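Local coordinates for lipoprotein (Mycoplasma mycoides subsp. capri, PDB 7ADK) that probably acts as a membrane-anchored mycoplasma peptidase of clan PA, the clan of the chymotrypsin-like proteases, at residues N448-K453 with F537-I542; F507-F512 with Y808-G813; F595-L600 with P850-F855; V827-Y832 with G843-K848. All blocks are in the same frame, centred on the assembly; numbering follows the deposited sequence.

Contact 1. Residues N448-K453 with F537-I542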
loop_
_atom_site.group_PDB
_atom_site.type_symbol
_atom_site.label_atom_id
_atom_site.label_comp_id
_atom_site.label_asym_id
_atom_site.label_seq_id
_atom_site.Cartn_x
_atom_site.Cartn_y
_atom_site.Cartn_z
ATOM N N ASN B 448 15.198 4.657 21.266
ATOM C CA ASN B 448 14.676 5.587 22.260
ATOM C C ASN B 448 14.052 4.906 23.483
ATOM O O ASN B 448 13.690 3.737 23.475
ATOM C CB ASN B 448 13.804 6.637 21.599
ATOM C CG ASN B 448 12.534 6.085 21.061
ATOM O OD1 ASN B 448 12.498 5.094 20.364
ATOM N ND2 ASN B 448 11.443 6.699 21.396
ATOM N N SER B 449 14.002 5.632 24.588
ATOM C CA SER B 449 13.697 5.116 25.928
ATOM C C SER B 449 12.273 4.578 26.096
ATOM O O SER B 449 12.085 3.516 26.683
ATOM C CB SER B 449 13.984 6.187 26.976
ATOM O OG SER B 449 14.065 5.621 28.241
ATOM N N HIS B 450 11.259 5.206 25.500
ATOM C CA HIS B 450 9.921 4.613 25.517
ATOM C C HIS B 450 9.766 3.352 24.646
ATOM O O HIS B 450 8.780 2.634 24.799
ATOM C CB HIS B 450 8.844 5.648 25.220
ATOM C CG HIS B 450 8.603 5.944 23.774
ATOM N ND1 HIS B 450 9.045 7.038 23.090
ATOM C CD2 HIS B 450 7.746 5.280 22.944
ATOM C CE1 HIS B 450 8.460 7.053 21.888
ATOM N NE2 HIS B 450 7.679 5.977 21.735
ATOM N N VAL B 451 10.723 3.049 23.761
ATOM C CA VAL B 451 10.784 1.773 23.033
ATOM C C VAL B 451 11.557 0.745 23.840
ATOM O O VAL B 451 11.091 -0.375 24.013
ATOM C CB VAL B 451 11.337 1.955 21.603
ATOM C CG1 VAL B 451 11.616 0.638 20.883
ATOM C CG2 VAL B 451 10.367 2.766 20.755
ATOM N N ALA B 452 12.705 1.123 24.397
ATOM C CA ALA B 452 13.536 0.228 25.188
ATOM C C ALA B 452 12.866 -0.260 26.488
ATOM O O ALA B 452 13.164 -1.356 26.950
ATOM C CB ALA B 452 14.857 0.930 25.474
ATOM N N LYS B 453 11.924 0.490 27.082
ATOM C CA LYS B 453 11.105 0.037 28.223
ATOM C C LYS B 453 10.121 -1.100 27.904
ATOM O O LYS B 453 9.556 -1.677 28.823
ATOM C CB LYS B 453 10.473 1.211 28.990
ATOM C CG LYS B 453 9.149 1.798 28.480
ATOM C CD LYS B 453 8.573 2.781 29.517
ATOM C CE LYS B 453 7.171 3.296 29.162
ATOM N NZ LYS B 453 6.511 3.979 30.299
ATOM N N PHE B 537 15.016 13.962 31.344
ATOM C CA PHE B 537 15.598 12.963 30.450
ATOM C C PHE B 537 15.573 13.432 28.990
ATOM O O PHE B 537 14.874 14.375 28.629
ATOM C CB PHE B 537 14.904 11.601 30.652
ATOM C CG PHE B 537 13.676 11.359 29.807
ATOM C CD1 PHE B 537 13.642 10.298 28.896
ATOM C CD2 PHE B 537 12.569 12.213 29.892
ATOM C CE1 PHE B 537 12.528 10.115 28.068
ATOM C CE2 PHE B 537 11.460 12.036 29.059
ATOM C CZ PHE B 537 11.443 10.988 28.140
ATOM N N ALA B 538 16.325 12.765 28.129
ATOM C CA ALA B 538 16.145 12.836 26.679
ATOM C C ALA B 538 15.747 11.461 26.159
ATOM O O ALA B 538 16.330 10.479 26.614
ATOM C CB ALA B 538 17.441 13.298 26.047
ATOM N N ASP B 539 14.790 11.354 25.247
ATOM C CA ASP B 539 14.279 10.048 24.824
ATOM C C ASP B 539 15.274 9.296 23.909
ATOM O O ASP B 539 15.142 9.252 22.693
ATOM C CB ASP B 539 12.868 10.217 24.246
ATOM C CG ASP B 539 12.071 8.907 24.182
ATOM O OD1 ASP B 539 12.400 7.959 24.918
ATOM O OD2 ASP B 539 11.129 8.795 23.371
ATOM N N PHE B 540 16.309 8.711 24.506
ATOM C CA PHE B 540 17.374 7.928 23.864
ATOM C C PHE B 540 17.852 6.781 24.784
ATOM O O PHE B 540 18.083 7.007 25.968
ATOM C CB PHE B 540 18.533 8.858 23.487
ATOM C CG PHE B 540 19.803 8.144 23.076
ATOM C CD1 PHE B 540 19.806 7.282 21.970
ATOM C CD2 PHE B 540 20.972 8.288 23.834
ATOM C CE1 PHE B 540 20.961 6.567 21.625
ATOM C CE2 PHE B 540 22.136 7.586 23.483
ATOM C CZ PHE B 540 22.130 6.732 22.374
ATOM N N ALA B 541 18.026 5.571 24.264
ATOM C CA ALA B 541 18.489 4.423 25.031
ATOM C C ALA B 541 19.374 3.509 24.179
ATOM O O ALA B 541 19.284 3.537 22.957
ATOM C CB ALA B 541 17.270 3.701 25.603
ATOM N N ILE B 542 20.224 2.698 24.796
ATOM C CA ILE B 542 21.124 1.785 24.081
ATOM C C ILE B 542 20.933 0.354 24.573
ATOM O O ILE B 542 21.142 0.065 25.747
ATOM C CB ILE B 542 22.592 2.230 24.180
ATOM C CG1 ILE B 542 22.756 3.708 23.794
ATOM C CG2 ILE B 542 23.477 1.326 23.310
ATOM C CD1 ILE B 542 24.155 4.251 24.009
#
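Asp539 carries this contact, with Ser449 and Ala541 packed beside it. Its CG stands anti to the backbone N (chi1 -162°), which brings the carboxylate to the start of helix 449-452. OD1 takes a backbone N-H, whereas OD2 takes two from side chains. OD1 meets the backbone of His450 through its syn lone pair, His450 N to Asp539 OD1 being 3.0 Å. OD2 also uses its syn lone pair, for the imidazole: His450 ND1 lies 2.7 Å from Asp539 OD2, and ring and carboxylate are nearly coplanar, 24° apart. A third N-H comes from above the carboxylate plane, where the amide of Asn448 places ND2 2.9 Å from Asp539 OD2 in a bond of 162°.

Beside this polar knot the backbones run close, with Asn448 CA 3.9 Å from Phe540 CA. Ala541 turns its methyl to the helix, and its CB meets Ala452 CB at 3.7 Å and Ser449 CA at 3.9 Å. Ser449 offers CB to the edge of the Phe537 ring, while its OG bonds to Tyr727 OH and His508 ND1.

Ser759, in a Gly-Ala-Ser-Gly sequence, touches His450, so His450, Asp539 and Ser759 probably correspond to the His-Asp-Ser triad of chymotrypsin-like clan PA peptidases. Three N-H groups on a buried carboxylate at a helix N terminus would be expected to keep Asp539 ionised. The ND1 bond fixes the rotation of the imidazole and would support positive charge on it, with Asn448 steadying the carboxylate from a second shell.

Contact 2. Residues F507-F512 with Y808-G813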
loop_
_atom_site.group_PDB
_atom_site.type_symbol
_atom_site.label_atom_id
_atom_site.label_comp_id
_atom_site.label_asym_id
_atom_site.label_seq_id
_atom_site.Cartn_x
_atom_site.Cartn_y
_atom_site.Cartn_z
ATOM N N PHE B 507 21.896 1.664 28.650
ATOM C CA PHE B 507 21.919 3.095 28.935
ATOM C C PHE B 507 20.545 3.696 28.648
ATOM O O PHE B 507 19.924 3.308 27.671
ATOM C CB PHE B 507 23.052 3.742 28.123
ATOM C CG PHE B 507 23.232 5.239 28.284
ATOM C CD1 PHE B 507 23.364 5.808 29.560
ATOM C CD2 PHE B 507 23.247 6.083 27.160
ATOM C CE1 PHE B 507 23.477 7.199 29.714
ATOM C CE2 PHE B 507 23.380 7.470 27.314
ATOM C CZ PHE B 507 23.474 8.035 28.591
ATOM N N HIS B 508 20.054 4.612 29.486
ATOM C CA HIS B 508 18.697 5.189 29.393
ATOM C C HIS B 508 18.636 6.722 29.318
ATOM O O HIS B 508 17.536 7.269 29.311
ATOM C CB HIS B 508 17.825 4.640 30.534
ATOM C CG HIS B 508 16.915 3.518 30.175
ATOM N ND1 HIS B 508 15.806 3.609 29.382
ATOM C CD2 HIS B 508 16.965 2.255 30.657
ATOM C CE1 HIS B 508 15.187 2.430 29.394
ATOM N NE2 HIS B 508 15.881 1.593 30.164
ATOM N N ALA B 509 19.777 7.428 29.320
ATOM C CA ALA B 509 19.828 8.903 29.232
ATOM C C ALA B 509 18.899 9.646 30.219
ATOM O O ALA B 509 18.353 10.706 29.909
ATOM C CB ALA B 509 19.666 9.369 27.784
ATOM N N THR B 510 18.731 9.116 31.429
ATOM C CA THR B 510 17.966 9.740 32.512
ATOM C C THR B 510 18.875 10.578 33.397
ATOM O O THR B 510 19.938 10.140 33.828
ATOM C CB THR B 510 17.248 8.702 33.376
ATOM O OG1 THR B 510 18.112 7.648 33.740
ATOM C CG2 THR B 510 16.038 8.122 32.674
ATOM N N ASP B 511 18.448 11.798 33.694
ATOM C CA ASP B 511 19.033 12.675 34.709
ATOM C C ASP B 511 20.542 12.938 34.552
ATOM O O ASP B 511 21.291 13.153 35.500
ATOM C CB ASP B 511 18.595 12.211 36.094
ATOM C CG ASP B 511 18.359 13.348 37.078
ATOM O OD1 ASP B 511 18.161 14.504 36.673
ATOM O OD2 ASP B 511 18.369 13.088 38.288
ATOM N N PHE B 512 20.983 12.981 33.297
ATOM C CA PHE B 512 22.380 13.067 32.866
ATOM C C PHE B 512 23.081 14.413 33.108
ATOM O O PHE B 512 24.283 14.517 32.867
ATOM C CB PHE B 512 22.452 12.655 31.395
ATOM C CG PHE B 512 21.751 13.606 30.454
ATOM C CD1 PHE B 512 22.416 14.725 29.942
ATOM C CD2 PHE B 512 20.419 13.358 30.089
ATOM C CE1 PHE B 512 21.761 15.572 29.042
ATOM C CE2 PHE B 512 19.762 14.216 29.200
ATOM C CZ PHE B 512 20.437 15.318 28.662
ATOM N N TYR B 808 26.833 18.945 26.890
ATOM C CA TYR B 808 26.861 17.521 27.166
ATOM C C TYR B 808 27.142 16.698 25.909
ATOM O O TYR B 808 26.824 17.098 24.797
ATOM C CB TYR B 808 25.537 17.103 27.837
ATOM C CG TYR B 808 24.289 17.119 26.976
ATOM C CD1 TYR B 808 23.427 18.226 26.979
ATOM C CD2 TYR B 808 23.964 15.992 26.206
ATOM C CE1 TYR B 808 22.268 18.220 26.190
ATOM C CE2 TYR B 808 22.818 15.988 25.407
ATOM C CZ TYR B 808 21.973 17.106 25.383
ATOM O OH TYR B 808 20.897 17.134 24.558
ATOM N N ASP B 809 27.679 15.501 26.095
ATOM C CA ASP B 809 27.703 14.454 25.084
ATOM C C ASP B 809 27.314 13.136 25.752
ATOM O O ASP B 809 27.989 12.690 26.677
ATOM C CB ASP B 809 29.083 14.435 24.427
ATOM C CG ASP B 809 29.193 13.479 23.242
ATOM O OD1 ASP B 809 28.536 12.417 23.258
ATOM O OD2 ASP B 809 29.965 13.806 22.316
ATOM N N LEU B 810 26.199 12.538 25.342
ATOM C CA LEU B 810 25.674 11.315 25.952
ATOM C C LEU B 810 26.160 10.014 25.287
ATOM O O LEU B 810 25.798 8.931 25.732
ATOM C CB LEU B 810 24.169 11.429 26.285
ATOM C CG LEU B 810 23.201 11.972 25.235
ATOM C CD1 LEU B 810 23.112 11.014 24.070
ATOM C CD2 LEU B 810 21.830 12.183 25.839
ATOM N N ILE B 811 27.091 10.104 24.333
ATOM C CA ILE B 811 27.871 8.979 23.797
ATOM C C ILE B 811 29.296 8.977 24.382
ATOM O O ILE B 811 29.762 7.944 24.849
ATOM C CB ILE B 811 27.865 9.011 22.254
ATOM C CG1 ILE B 811 26.444 8.971 21.663
ATOM C CG2 ILE B 811 28.734 7.912 21.640
ATOM C CD1 ILE B 811 25.681 7.674 21.832
ATOM N N TYR B 812 29.983 10.127 24.409
ATOM C CA TYR B 812 31.381 10.222 24.870
ATOM C C TYR B 812 31.568 10.749 26.301
ATOM O O TYR B 812 32.601 10.458 26.905
ATOM C CB TYR B 812 32.211 11.043 23.876
ATOM C CG TYR B 812 32.458 10.372 22.543
ATOM C CD1 TYR B 812 33.589 9.562 22.368
ATOM C CD2 TYR B 812 31.554 10.548 21.487
ATOM C CE1 TYR B 812 33.822 8.937 21.132
ATOM C CE2 TYR B 812 31.786 9.935 20.247
ATOM C CZ TYR B 812 32.931 9.139 20.062
ATOM O OH TYR B 812 33.194 8.573 18.863
ATOM N N GLY B 813 30.598 11.470 26.864
ATOM C CA GLY B 813 30.700 12.102 28.177
ATOM C C GLY B 813 31.605 13.338 28.200
ATOM O O GLY B 813 32.047 13.836 27.167
#
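A single corner of the Phe512 ring stands over the middle of the Tyr808 ring, CE1 lying 3.5 Å above that plane and almost equally far from all six of its carbons. The pair is edge-to-face but leans well away from perpendicular, with centroids 4.7 Å apart and planes at 58°. Both aromatic side chains hold CG in the crowded position between backbone N and carbonyl carbon, and both CB atoms point across the interface.

Next to this pair Leu810 pushes its CD2 branch into the bend of 507-512. Leu810 CD2 lies over one face of the Phe512 ring, 4.4 Å from CE2, and meets Ala509 CB at 4.0 Å. Ala509 has positive phi (49°), part of a tight bend that turns its methyl inward and sets its own N over the centre of the Phe507 ring. Phe507 closes the other side, its CZ 4.2 Å from Leu810 CB, the side chain roughly perpendicular to the leucine.

Asp809 helps to shape 808-813: its OD1 accepts from Ile811 N at 2.9 Å and also from Tyr812 N, an Asx turn widened to an Asx motif, and Gly813 N bonds to Asp809 O. OD2 of the same residue forms a salt bridge with Arg790, and Tyr808 OH bonds to Leu745 N.

The two segments share no hydrogen bond: the contact is almost wholly apolar, though Leu810 O also rests obliquely against the Phe507 ring, 3.2 Å from Phe507 CE2. With two backbone N-H groups and an arginine around it, the buried Asp809 carboxylate is probably ionised.

Contact 3. Residues F595-L600 with P850-F855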
loop_
_atom_site.group_PDB
_atom_site.type_symbol
_atom_site.label_atom_id
_atom_site.label_comp_id
_atom_site.label_asym_id
_atom_site.label_seq_id
_atom_site.Cartn_x
_atom_site.Cartn_y
_atom_site.Cartn_z
ATOM N N PHE B 595 29.695 9.930 14.987
ATOM C CA PHE B 595 28.762 10.864 15.630
ATOM C C PHE B 595 29.084 12.302 15.247
ATOM O O PHE B 595 30.245 12.644 15.035
ATOM C CB PHE B 595 28.764 10.661 17.147
ATOM C CG PHE B 595 28.041 9.408 17.571
ATOM C CD1 PHE B 595 26.666 9.462 17.842
ATOM C CD2 PHE B 595 28.710 8.177 17.618
ATOM C CE1 PHE B 595 25.965 8.297 18.166
ATOM C CE2 PHE B 595 28.005 7.013 17.935
ATOM C CZ PHE B 595 26.636 7.072 18.225
ATOM N N PHE B 596 28.082 13.159 15.102
ATOM C CA PHE B 596 28.294 14.522 14.619
ATOM C C PHE B 596 28.910 15.429 15.695
ATOM O O PHE B 596 28.231 15.830 16.642
ATOM C CB PHE B 596 26.974 15.062 14.085
ATOM C CG PHE B 596 27.132 16.362 13.337
ATOM C CD1 PHE B 596 27.536 16.351 11.994
ATOM C CD2 PHE B 596 26.860 17.581 13.972
ATOM C CE1 PHE B 596 27.649 17.553 11.288
ATOM C CE2 PHE B 596 26.946 18.777 13.256
ATOM C CZ PHE B 596 27.341 18.763 11.913
ATOM N N SER B 597 30.209 15.731 15.583
ATOM C CA SER B 597 30.979 16.419 16.627
ATOM C C SER B 597 30.854 17.943 16.622
ATOM O O SER B 597 31.039 18.564 17.664
ATOM C CB SER B 597 32.432 16.009 16.489
ATOM O OG SER B 597 32.891 16.336 15.204
ATOM N N ASP B 598 30.531 18.561 15.487
ATOM C CA ASP B 598 30.306 20.002 15.391
ATOM C C ASP B 598 29.096 20.450 16.227
ATOM O O ASP B 598 28.062 19.788 16.272
ATOM C CB ASP B 598 30.125 20.466 13.935
ATOM C CG ASP B 598 31.208 20.105 12.918
ATOM O OD1 ASP B 598 32.315 19.701 13.319
ATOM O OD2 ASP B 598 30.965 20.300 11.704
ATOM N N SER B 599 29.195 21.621 16.853
ATOM C CA SER B 599 28.067 22.322 17.458
ATOM C C SER B 599 27.107 22.818 16.383
ATOM O O SER B 599 27.476 23.698 15.614
ATOM C CB SER B 599 28.620 23.517 18.214
ATOM O OG SER B 599 27.590 24.327 18.732
ATOM N N LEU B 600 25.867 22.330 16.327
ATOM C CA LEU B 600 24.836 22.871 15.424
ATOM C C LEU B 600 24.387 24.308 15.771
ATOM O O LEU B 600 23.662 24.926 15.003
ATOM C CB LEU B 600 23.619 21.916 15.392
ATOM C CG LEU B 600 23.471 21.073 14.109
ATOM C CD1 LEU B 600 22.207 20.231 14.221
ATOM C CD2 LEU B 600 23.321 21.911 12.840
ATOM N N PRO B 850 38.833 10.629 21.461
ATOM C CA PRO B 850 39.543 11.289 20.371
ATOM C C PRO B 850 39.328 12.802 20.442
ATOM O O PRO B 850 38.228 13.258 20.754
ATOM C CB PRO B 850 39.010 10.665 19.082
ATOM C CG PRO B 850 37.703 9.994 19.458
ATOM C CD PRO B 850 37.737 9.822 20.963
ATOM N N SER B 851 40.344 13.618 20.172
ATOM C CA SER B 851 40.328 15.055 20.503
ATOM C C SER B 851 39.219 15.870 19.817
ATOM O O SER B 851 38.846 16.934 20.297
ATOM C CB SER B 851 41.702 15.662 20.217
ATOM O OG SER B 851 42.039 15.510 18.857
ATOM N N GLU B 852 38.618 15.348 18.755
ATOM C CA GLU B 852 37.402 15.847 18.105
ATOM C C GLU B 852 36.202 16.020 19.059
ATOM O O GLU B 852 35.426 16.961 18.895
ATOM C CB GLU B 852 37.075 14.870 16.966
ATOM C CG GLU B 852 35.704 15.076 16.325
ATOM C CD GLU B 852 35.461 14.227 15.069
ATOM O OE1 GLU B 852 36.382 13.572 14.549
ATOM O OE2 GLU B 852 34.329 14.256 14.554
ATOM N N PHE B 853 36.045 15.147 20.058
ATOM C CA PHE B 853 34.890 15.126 20.964
ATOM C C PHE B 853 35.115 15.792 22.325
ATOM O O PHE B 853 34.187 15.837 23.139
ATOM C CB PHE B 853 34.366 13.696 21.088
ATOM C CG PHE B 853 33.716 13.181 19.823
ATOM C CD1 PHE B 853 32.384 13.502 19.526
ATOM C CD2 PHE B 853 34.449 12.401 18.925
ATOM C CE1 PHE B 853 31.785 13.014 18.359
ATOM C CE2 PHE B 853 33.853 11.905 17.760
ATOM C CZ PHE B 853 32.517 12.206 17.482
ATOM N N LYS B 854 36.294 16.363 22.585
ATOM C CA LYS B 854 36.521 17.247 23.739
ATOM C C LYS B 854 35.743 18.564 23.595
ATOM O O LYS B 854 35.206 18.863 22.537
ATOM C CB LYS B 854 38.017 17.511 23.926
ATOM C CG LYS B 854 38.803 16.260 24.332
ATOM C CD LYS B 854 40.289 16.614 24.465
ATOM C CE LYS B 854 41.185 15.385 24.632
ATOM N NZ LYS B 854 41.108 14.773 25.937
ATOM N N PHE B 855 35.666 19.351 24.657
ATOM C CA PHE B 855 35.013 20.660 24.694
ATOM C C PHE B 855 35.967 21.748 25.207
ATOM O O PHE B 855 36.872 21.468 25.991
ATOM C CB PHE B 855 33.786 20.614 25.604
ATOM C CG PHE B 855 32.598 19.808 25.145
ATOM C CD1 PHE B 855 31.658 20.369 24.268
ATOM C CD2 PHE B 855 32.372 18.530 25.674
ATOM C CE1 PHE B 855 30.498 19.660 23.929
ATOM C CE2 PHE B 855 31.214 17.822 25.338
ATOM C CZ PHE B 855 30.277 18.391 24.470
#
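One hydrogen bond joins the segments: Ser597 OG donates to Glu852 OE2 at 2.6 Å, approaching the anti lone pair, on the side away from the other oxygen. Ser597 holds OG in the crowded position between its backbone N and carbonyl carbon (chi1 58°). Glu852 reaches across with CG anti to the backbone N and the chain extended beyond it, so that the serine lies alongside the end of the glutamate chain, OG on OE2 and also against CG. Asp598, its OD1 5.9 Å from Glu852 OE2, may add a like-charge repulsion, but it is paired with Lys608, which probably offsets it.

The second interaction is CH-pi. Ser597 CB lies over one face of the Phe853 ring, 4.0 Å from the centroid and 27° off the normal. Glu852 CG covers the same face nearer the rim, so the serine and the glutamate stem form a joint lid. Tyr812 stacks on the other face.

Apolar contact and a ring edge complete the set. Phe595 brings CB to within 4.0 Å of Phe853 CE1, and its carbonyl O sits near the ring plane at the edge, 3.4 Å from Phe853 CZ. The 850-855 segment is itself bent by a turn bond from Phe853 N to Pro850 O.

The contact lays part of the C-terminal tail against the loop between strand 594-595, which pairs in parallel with strand 769-778, and helix 603-606. Arg790 of strand 783-792 holds Phe853 O and makes a cation-pi contact with Phe855, while Asp809 of strand 807-809 touches the Phe853 ring.

Contact 4. Residues V827-Y832 with G843-K848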
loop_
_atom_site.group_PDB
_atom_site.type_symbol
_atom_site.label_atom_id
_atom_site.label_comp_id
_atom_site.label_asym_id
_atom_site.label_seq_id
_atom_site.Cartn_x
_atom_site.Cartn_y
_atom_site.Cartn_z
ATOM N N VAL B 827 29.356 4.305 30.993
ATOM C CA VAL B 827 28.549 3.121 31.317
ATOM C C VAL B 827 29.248 1.843 30.860
ATOM O O VAL B 827 29.380 0.887 31.621
ATOM C CB VAL B 827 27.156 3.246 30.695
ATOM C CG1 VAL B 827 26.375 1.958 30.720
ATOM C CG2 VAL B 827 26.343 4.300 31.420
ATOM N N MET B 828 29.760 1.809 29.637
ATOM C CA MET B 828 30.409 0.619 29.109
ATOM C C MET B 828 31.774 0.340 29.764
ATOM O O MET B 828 32.161 -0.812 29.926
ATOM C CB MET B 828 30.449 0.700 27.579
ATOM C CG MET B 828 30.609 -0.709 27.019
ATOM S SD MET B 828 30.308 -0.904 25.255
ATOM C CE MET B 828 30.729 -2.648 25.078
ATOM N N ASN B 829 32.460 1.376 30.250
ATOM C CA ASN B 829 33.716 1.302 30.988
ATOM C C ASN B 829 33.602 0.497 32.286
ATOM O O ASN B 829 34.507 -0.271 32.592
ATOM C CB ASN B 829 34.195 2.729 31.291
ATOM C CG ASN B 829 35.552 2.756 31.965
ATOM O OD1 ASN B 829 36.499 2.133 31.530
ATOM N ND2 ASN B 829 35.694 3.453 33.048
ATOM N N LYS B 830 32.510 0.644 33.048
ATOM C CA LYS B 830 32.294 -0.134 34.277
ATOM C C LYS B 830 31.892 -1.584 33.996
ATOM O O LYS B 830 32.309 -2.478 34.724
ATOM C CB LYS B 830 31.318 0.573 35.232
ATOM C CG LYS B 830 29.901 0.782 34.691
ATOM C CD LYS B 830 28.917 1.232 35.768
ATOM C CE LYS B 830 27.494 1.250 35.231
ATOM N NZ LYS B 830 26.516 1.706 36.222
ATOM N N MET B 831 31.128 -1.838 32.933
ATOM C CA MET B 831 30.703 -3.190 32.553
ATOM C C MET B 831 31.846 -4.035 31.972
ATOM O O MET B 831 31.952 -5.216 32.290
ATOM C CB MET B 831 29.531 -3.111 31.564
ATOM C CG MET B 831 28.312 -2.429 32.197
ATOM S SD MET B 831 26.808 -2.451 31.205
ATOM C CE MET B 831 26.425 -4.219 31.229
ATOM N N TYR B 832 32.713 -3.441 31.149
ATOM C CA TYR B 832 33.737 -4.127 30.343
ATOM C C TYR B 832 35.136 -3.488 30.487
ATOM O O TYR B 832 35.835 -3.234 29.505
ATOM C CB TYR B 832 33.250 -4.230 28.888
ATOM C CG TYR B 832 31.904 -4.911 28.734
ATOM C CD1 TYR B 832 31.776 -6.283 29.001
ATOM C CD2 TYR B 832 30.769 -4.166 28.376
ATOM C CE1 TYR B 832 30.521 -6.904 28.912
ATOM C CE2 TYR B 832 29.516 -4.785 28.256
ATOM C CZ TYR B 832 29.389 -6.160 28.535
ATOM O OH TYR B 832 28.186 -6.780 28.472
ATOM N N GLY B 843 39.890 1.464 23.820
ATOM C CA GLY B 843 39.226 1.261 25.115
ATOM C C GLY B 843 38.355 2.434 25.591
ATOM O O GLY B 843 38.378 3.533 25.038
ATOM N N PHE B 844 37.554 2.187 26.628
ATOM C CA PHE B 844 36.536 3.108 27.161
ATOM C C PHE B 844 37.056 4.179 28.138
ATOM O O PHE B 844 36.283 4.991 28.643
ATOM C CB PHE B 844 35.446 2.287 27.859
ATOM C CG PHE B 844 34.871 1.151 27.057
ATOM C CD1 PHE B 844 33.935 1.415 26.051
ATOM C CD2 PHE B 844 35.282 -0.168 27.301
ATOM C CE1 PHE B 844 33.434 0.367 25.272
ATOM C CE2 PHE B 844 34.778 -1.214 26.522
ATOM C CZ PHE B 844 33.869 -0.946 25.494
ATOM N N THR B 845 38.347 4.190 28.458
ATOM C CA THR B 845 38.934 5.103 29.450
ATOM C C THR B 845 38.944 6.564 28.981
ATOM O O THR B 845 38.977 6.859 27.785
ATOM C CB THR B 845 40.338 4.639 29.855
ATOM O OG1 THR B 845 41.179 4.556 28.735
ATOM C CG2 THR B 845 40.332 3.278 30.521
ATOM N N ASP B 846 38.889 7.513 29.925
ATOM C CA ASP B 846 38.676 8.938 29.618
ATOM C C ASP B 846 39.803 9.573 28.784
ATOM O O ASP B 846 39.555 10.469 27.982
ATOM C CB ASP B 846 38.505 9.750 30.914
ATOM C CG ASP B 846 37.476 9.200 31.909
ATOM O OD1 ASP B 846 36.337 8.939 31.539
ATOM O OD2 ASP B 846 37.796 9.048 33.084
ATOM N N ASP B 847 41.040 9.098 28.941
ATOM C CA ASP B 847 42.197 9.541 28.164
ATOM C C ASP B 847 42.124 9.134 26.681
ATOM O O ASP B 847 42.854 9.692 25.863
ATOM C CB ASP B 847 43.504 9.053 28.826
ATOM C CG ASP B 847 43.559 7.588 29.269
ATOM O OD1 ASP B 847 44.530 7.217 29.935
ATOM O OD2 ASP B 847 42.621 6.813 29.008
ATOM N N LYS B 848 41.239 8.207 26.299
ATOM C CA LYS B 848 41.073 7.708 24.926
ATOM C C LYS B 848 39.834 8.258 24.211
ATOM O O LYS B 848 39.440 7.731 23.175
ATOM C CB LYS B 848 41.161 6.170 24.906
ATOM C CG LYS B 848 42.431 5.576 25.530
ATOM C CD LYS B 848 43.751 6.087 24.941
ATOM C CE LYS B 848 44.929 5.452 25.667
ATOM N NZ LYS B 848 46.231 5.936 25.178
#
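The Phe844 ring presents one face to helix 824-831, and Met828 lies across it. Met828 CG sits over that face, 3.9 Å from the centroid, and the backbone carbon of the same residue covers the rim on the same side. Farther out the thioether comes in obliquely, 55° off the ring normal, with Met828 SD 3.4 Å from Phe844 CE1, a Met-aromatic contact. The methionine can follow the ring because its CG is anti to the backbone N (chi1 -158°) and the rest of the chain is extended. Toward the other edge of the ring Tyr832 CB touches Phe844 CE2 at 4.1 Å. The Tyr832 ring has Met828 CG at its edge, so the methionine serves both aromatics.

Met828 and Tyr832, one helical turn apart, also rest on strands 421-433 and 442-447, and the Tyr832 hydroxyl bonds to Glu544. The last helix of the chain thus packs on the first, antiparallel sheet, an arrangement that recalls the C-terminal helix of chymotrypsin-like proteases against their N-terminal barrel. Phe844 lies along it as the tail returns.

Asn829 and Phe844 run antiparallel alongside each other, CB to CB at 3.7 Å, the amide plane inclined by 49° to the ring. Beyond them, Asn829 OD1 comes to 4.1 Å from Thr845 CG2. Thr845 turns its OG1 the other way, donating to Asp847 OD2 at 2.7 Å nearly along the C-O axis. Arg825, earlier in the helix, takes hold of the tail as well, bonding to Phe844 O and forming a salt bridge with Asp846.

In the fold
From the N terminus, 448-453 opens contact 1, which closes a loop of 83 residues when the chain reaches 537-542. Inside that loop 507-512 opens contact 2, completed nearly 300 residues later at 808-813, so contacts 1 and 2 cross. They also touch, through Ser449 with His508 and Ile542 with Phe507. Contact 3 starts at 595-600, within the span of contact 2, and closes beyond it at 850-855, crossing it in turn. Contact 4, a short return from helix 824-831, is nested inside contact 3 and follows contact 2. Together they tie the antiparallel sheet, the mixed sheet and the C-terminal tail into one body.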